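Local coordinates for protein ESSC (Geobacillus thermodenitrificans, PDB 5FWH) that belongs to the membrane-associated FtsK/SpoIIIE-type ATPase of the bacterial type VII secretion apparatus, to which this fragment contributes forkhead-associated domains that probably mediate protein-protein interactions, at residues L142-V147 with D151-R156; G158-L161 with M166-V169. One frame throughout, in Å; residues are numbered along the deposited sequence.

Contact 1 of 2, residues L142-V147 with D151-R156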
loop_
_atom_site.group_PDB
_atom_site.type_symbol
_atom_site.label_atom_id
_atom_site.label_comp_id
_atom_site.label_asym_id
_atom_site.label_seq_id
_atom_site.Cartn_x
_atom_site.Cartn_y
_atom_site.Cartn_z
ATOM N N LEU A 142 2.402 8.072 3.469
ATOM C CA LEU A 142 2.794 6.752 3.986
ATOM C C LEU A 142 1.904 6.306 5.150
ATOM O O LEU A 142 1.593 7.171 6.046
ATOM C CB LEU A 142 4.226 6.875 4.460
ATOM C CG LEU A 142 4.862 5.620 4.984
ATOM C CD1 LEU A 142 4.974 4.529 3.936
ATOM C CD2 LEU A 142 6.234 6.011 5.489
ATOM N N PHE A 143 1.502 5.033 5.197
ATOM C CA PHE A 143 0.514 4.633 6.221
ATOM C C PHE A 143 1.050 3.544 7.146
ATOM O O PHE A 143 1.637 2.556 6.721
ATOM C CB PHE A 143 -0.836 4.227 5.589
ATOM C CG PHE A 143 -1.421 5.313 4.664
ATOM C CD1 PHE A 143 -0.890 5.512 3.402
ATOM C CD2 PHE A 143 -2.417 6.154 5.099
ATOM C CE1 PHE A 143 -1.411 6.527 2.525
ATOM C CE2 PHE A 143 -2.921 7.173 4.293
ATOM C CZ PHE A 143 -2.400 7.403 3.006
ATOM N N LEU A 144 0.851 3.729 8.437
ATOM C CA LEU A 144 1.274 2.726 9.458
ATOM C C LEU A 144 0.049 2.127 9.991
ATOM O O LEU A 144 -0.719 2.834 10.647
ATOM C CB LEU A 144 2.035 3.394 10.591
ATOM C CG LEU A 144 2.373 2.548 11.809
ATOM C CD1 LEU A 144 3.283 1.424 11.367
ATOM C CD2 LEU A 144 3.011 3.460 12.893
ATOM N N ASN A 145 -0.153 0.856 9.681
ATOM C CA ASN A 145 -1.375 0.132 10.024
ATOM C C ASN A 145 -2.630 0.888 9.527
ATOM O O ASN A 145 -3.549 1.118 10.279
ATOM C CB ASN A 145 -1.419 -0.143 11.560
ATOM C CG ASN A 145 -0.170 -0.904 12.075
ATOM O OD1 ASN A 145 0.415 -0.546 13.096
ATOM N ND2 ASN A 145 0.246 -1.921 11.343
ATOM N N GLY A 146 -2.613 1.403 8.284
ATOM C CA GLY A 146 -3.779 2.125 7.779
ATOM C C GLY A 146 -3.934 3.612 8.082
ATOM O O GLY A 146 -4.874 4.215 7.582
ATOM N N VAL A 147 -3.057 4.196 8.885
ATOM C CA VAL A 147 -3.176 5.571 9.314
ATOM C C VAL A 147 -1.971 6.421 8.866
ATOM O O VAL A 147 -0.798 6.115 9.171
ATOM C CB VAL A 147 -3.231 5.685 10.854
ATOM C CG1 VAL A 147 -3.503 7.157 11.249
ATOM C CG2 VAL A 147 -4.318 4.758 11.408
ATOM N N ASP A 151 4.625 12.209 11.713
ATOM C CA ASP A 151 5.988 12.370 12.243
ATOM C C ASP A 151 6.635 10.999 12.428
ATOM O O ASP A 151 6.005 9.963 12.147
ATOM C CB ASP A 151 5.985 13.175 13.556
ATOM C CG ASP A 151 5.047 12.601 14.604
ATOM O OD1 ASP A 151 5.177 11.413 14.931
ATOM O OD2 ASP A 151 4.180 13.346 15.117
ATOM N N ALA A 152 7.894 10.996 12.864
ATOM C CA ALA A 152 8.631 9.757 13.118
ATOM C C ALA A 152 7.956 8.937 14.205
ATOM O O ALA A 152 7.307 9.503 15.089
ATOM C CB ALA A 152 10.080 10.034 13.440
ATOM N N VAL A 153 8.040 7.613 14.069
ATOM C CA VAL A 153 7.363 6.616 14.917
ATOM C C VAL A 153 8.247 5.346 15.046
ATOM O O VAL A 153 8.775 4.800 14.042
ATOM C CB VAL A 153 6.005 6.161 14.320
ATOM C CG1 VAL A 153 5.271 5.193 15.254
ATOM C CG2 VAL A 153 5.133 7.363 13.999
ATOM N N SER A 154 8.399 4.879 16.282
ATOM C CA SER A 154 9.175 3.712 16.561
ATOM C C SER A 154 8.275 2.501 16.350
ATOM O O SER A 154 7.152 2.482 16.812
ATOM C CB SER A 154 9.771 3.754 17.978
ATOM O OG SER A 154 10.960 2.978 17.937
ATOM N N LEU A 155 8.779 1.542 15.584
ATOM C CA LEU A 155 8.039 0.421 15.068
ATOM C C LEU A 155 8.143 -0.789 15.972
ATOM O O LEU A 155 9.177 -0.995 16.563
ATOM C CB LEU A 155 8.640 -0.003 13.702
ATOM C CG LEU A 155 8.730 1.000 12.524
ATOM C CD1 LEU A 155 9.313 0.335 11.287
ATOM C CD2 LEU A 155 7.331 1.482 12.224
ATOM N N ARG A 156 7.114 -1.636 15.973
ATOM C CA ARG A 156 7.121 -2.957 16.649
ATOM C C ARG A 156 6.971 -4.004 15.572
ATOM O O ARG A 156 6.499 -3.667 14.510
ATOM C CB ARG A 156 5.948 -3.063 17.625
ATOM C CG ARG A 156 5.542 -1.763 18.314
ATOM C CD ARG A 156 4.494 -1.948 19.432
ATOM N NE ARG A 156 3.338 -2.819 19.089
ATOM C CZ ARG A 156 2.017 -2.504 19.124
ATOM N NH1 ARG A 156 1.545 -1.302 19.487
ATOM N NH2 ARG A 156 1.127 -3.437 18.788
#
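Leu-144, the residue that reaches across to Val-153 and Leu-155, is held at its backbone by a hydrogen bond from Leu-144 N to Val-147 O of 3.0 Å. The return bond, from Val-147 N to Leu-144 O, is 3.2 Å, and the pair closes a beta hairpin with a two-residue loop, a type I' turn with Asn-145 and Gly-146 at its corners. The contact between 142-147 and 151-156 is itself wholly apolar. With CG of Leu-144 anti to the backbone N (chi1 172°), the fork of the side chain is carried out toward the other segment, and each methyl finds its own partner. CD2 of Leu-144 meets CG1 of Val-153 tip to tip at 3.7 Å, while CD1 of Leu-144 lies 4.1 Å from CD2 of Leu-155, whose side chain runs at a slant to it. The leucine thus spans two non-adjacent residues of the facing segment, although little surface is buried. Leu-149 also packs against Leu-144. In the forkhead-associated beta sandwich, 143-144 pairs with 161-163, so the contact links the strand next to the edge of one sheet, 143-144, with the edge strand of the other, 153-154, beside 131-136.

Contact 2 of 2, residues G158-L161 with M166-V169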
loop_
_atom_site.group_PDB
_atom_site.type_symbol
_atom_site.label_atom_id
_atom_site.label_comp_id
_atom_site.label_asym_id
_atom_site.label_seq_id
_atom_site.Cartn_x
_atom_site.Cartn_y
_atom_site.Cartn_z
ATOM N N GLY A 158 5.577 -6.656 12.988
ATOM C CA GLY A 158 4.227 -6.713 12.423
ATOM C C GLY A 158 3.424 -5.403 12.455
ATOM O O GLY A 158 2.220 -5.409 12.143
ATOM N N ASP A 159 4.035 -4.276 12.807
ATOM C CA ASP A 159 3.581 -3.041 12.194
ATOM C C ASP A 159 3.716 -3.274 10.677
ATOM O O ASP A 159 4.613 -4.036 10.222
ATOM C CB ASP A 159 4.413 -1.849 12.648
ATOM C CG ASP A 159 4.027 -1.341 14.081
ATOM O OD1 ASP A 159 2.905 -1.603 14.530
ATOM O OD2 ASP A 159 4.845 -0.664 14.765
ATOM N N VAL A 160 2.799 -2.674 9.917
ATOM C CA VAL A 160 2.781 -2.712 8.432
ATOM C C VAL A 160 2.883 -1.292 7.917
ATOM O O VAL A 160 2.087 -0.418 8.288
ATOM C CB VAL A 160 1.506 -3.355 7.918
ATOM C CG1 VAL A 160 1.493 -3.374 6.390
ATOM C CG2 VAL A 160 1.427 -4.811 8.474
ATOM N N LEU A 161 3.864 -1.040 7.084
ATOM C CA LEU A 161 3.939 0.220 6.372
ATOM C C LEU A 161 3.383 0.031 4.984
ATOM O O LEU A 161 3.846 -0.894 4.306
ATOM C CB LEU A 161 5.380 0.684 6.335
ATOM C CG LEU A 161 5.868 1.213 7.662
ATOM C CD1 LEU A 161 7.390 1.366 7.576
ATOM C CD2 LEU A 161 5.217 2.533 8.075
HETATM N N MSE A 166 2.791 -0.902 -2.515
HETATM C CA MSE A 166 3.880 -1.617 -1.806
HETATM C C MSE A 166 3.584 -1.887 -0.322
HETATM O O MSE A 166 2.832 -1.169 0.261
HETATM C CB MSE A 166 5.087 -0.710 -2.013
HETATM C CG MSE A 166 5.778 -0.716 -3.431
HETATM SE SE MSE A 166 7.494 0.234 -3.131
HETATM C CE MSE A 166 8.616 -1.354 -2.893
ATOM N N GLN A 167 4.198 -2.890 0.288
ATOM C CA GLN A 167 4.154 -3.100 1.748
ATOM C C GLN A 167 5.486 -3.476 2.284
ATOM O O GLN A 167 6.225 -4.201 1.613
ATOM C CB GLN A 167 3.283 -4.247 2.088
ATOM C CG GLN A 167 1.876 -4.073 1.654
ATOM C CD GLN A 167 1.201 -5.419 1.674
ATOM O OE1 GLN A 167 0.705 -5.910 0.626
ATOM N NE2 GLN A 167 1.255 -6.073 2.870
ATOM N N PHE A 168 5.801 -2.963 3.483
ATOM C CA PHE A 168 7.065 -3.184 4.187
ATOM C C PHE A 168 6.751 -3.705 5.560
ATOM O O PHE A 168 5.944 -3.082 6.268
ATOM C CB PHE A 168 7.853 -1.905 4.349
ATOM C CG PHE A 168 8.104 -1.166 3.049
ATOM C CD1 PHE A 168 7.120 -0.372 2.504
ATOM C CD2 PHE A 168 9.321 -1.233 2.437
ATOM C CE1 PHE A 168 7.323 0.349 1.338
ATOM C CE2 PHE A 168 9.532 -0.588 1.229
ATOM C CZ PHE A 168 8.525 0.212 0.697
ATOM N N VAL A 169 7.315 -4.863 5.920
ATOM C CA VAL A 169 7.064 -5.486 7.253
ATOM C C VAL A 169 8.370 -6.018 7.796
ATOM O O VAL A 169 9.047 -6.766 7.108
ATOM C CB VAL A 169 6.053 -6.645 7.217
ATOM C CG1 VAL A 169 5.608 -6.999 8.627
ATOM C CG2 VAL A 169 4.815 -6.262 6.415
#
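Two backbone hydrogen bonds join Leu-161 to Phe-168. Leu-161 N donates to Phe-168 O over 3.0 Å, nearly straight at 169° about the hydrogen, and Phe-168 N answers to Leu-161 O, also over 3.0 Å, at 162°. Both donors lie in the plane of the carbonyl they meet. Leu-161 O takes a further, weaker contact from the CA-H of Gln-167, with CA and O 3.4 Å apart, and faces the edge of the Phe-168 ring, near its plane. The two residues form an antiparallel hydrogen-bonded pair with side chains on the same face of the sheet, where CB of Leu-161 and CB of Phe-168 stand 4.1 Å apart. The pair is one rung of the hairpin formed by strands 161-163 and 166-170, within one sheet of the forkhead-associated beta sandwich; the Gly-Asp pair leading into it is a recurrent sequence feature of that fold. Gly-158 turns the chain at positive phi (71°), and OD2 of Asp-159 accepts a hydrogen bond from the backbone N of Arg-156, bracing the turn. At this end Val-169 fills in: its CG1 lies 3.5 Å from Asp-159 O and 4.0 Å from Gly-158 CA. Its other methyl, CG2, packs against CG2 of Val-160 at 4.2 Å, on the sheet face away from Leu-161 and Phe-168. Further out, Phe-168 stacks edge-to-face with Phe-123 and touches Val-178 of strand 175-180, the next strand of the sheet. On the Val-160 side, the amide of Gln-167, at the end of a side chain extended beyond CG, accepts through OE1 a hydrogen bond from NE2 of Gln-3, in strand 3-8 of the preceding part of the chain.

The two contacts follow one another along the chain, contact 1 closing before contact 2 opens, and their centres lie about 9 Å apart. They meet directly: a probable hydrogen bond of 2.9 Å joins Asn-145 N to Val-160 O, and CD1 of Leu-144 rests 3.7 Å from CB of Asp-159. Strands 143-144, 161-163 and 166-170 stand in consecutive antiparallel order in one sheet. Contact 2 joins two neighbours within that sheet, while contact 1 reaches across to 153-154 at the edge of the other. From the hairpin at 144-147 the chain passes along that edge and returns to pair beside 143-144, so chain and Leu-144 packing both connect the sheets.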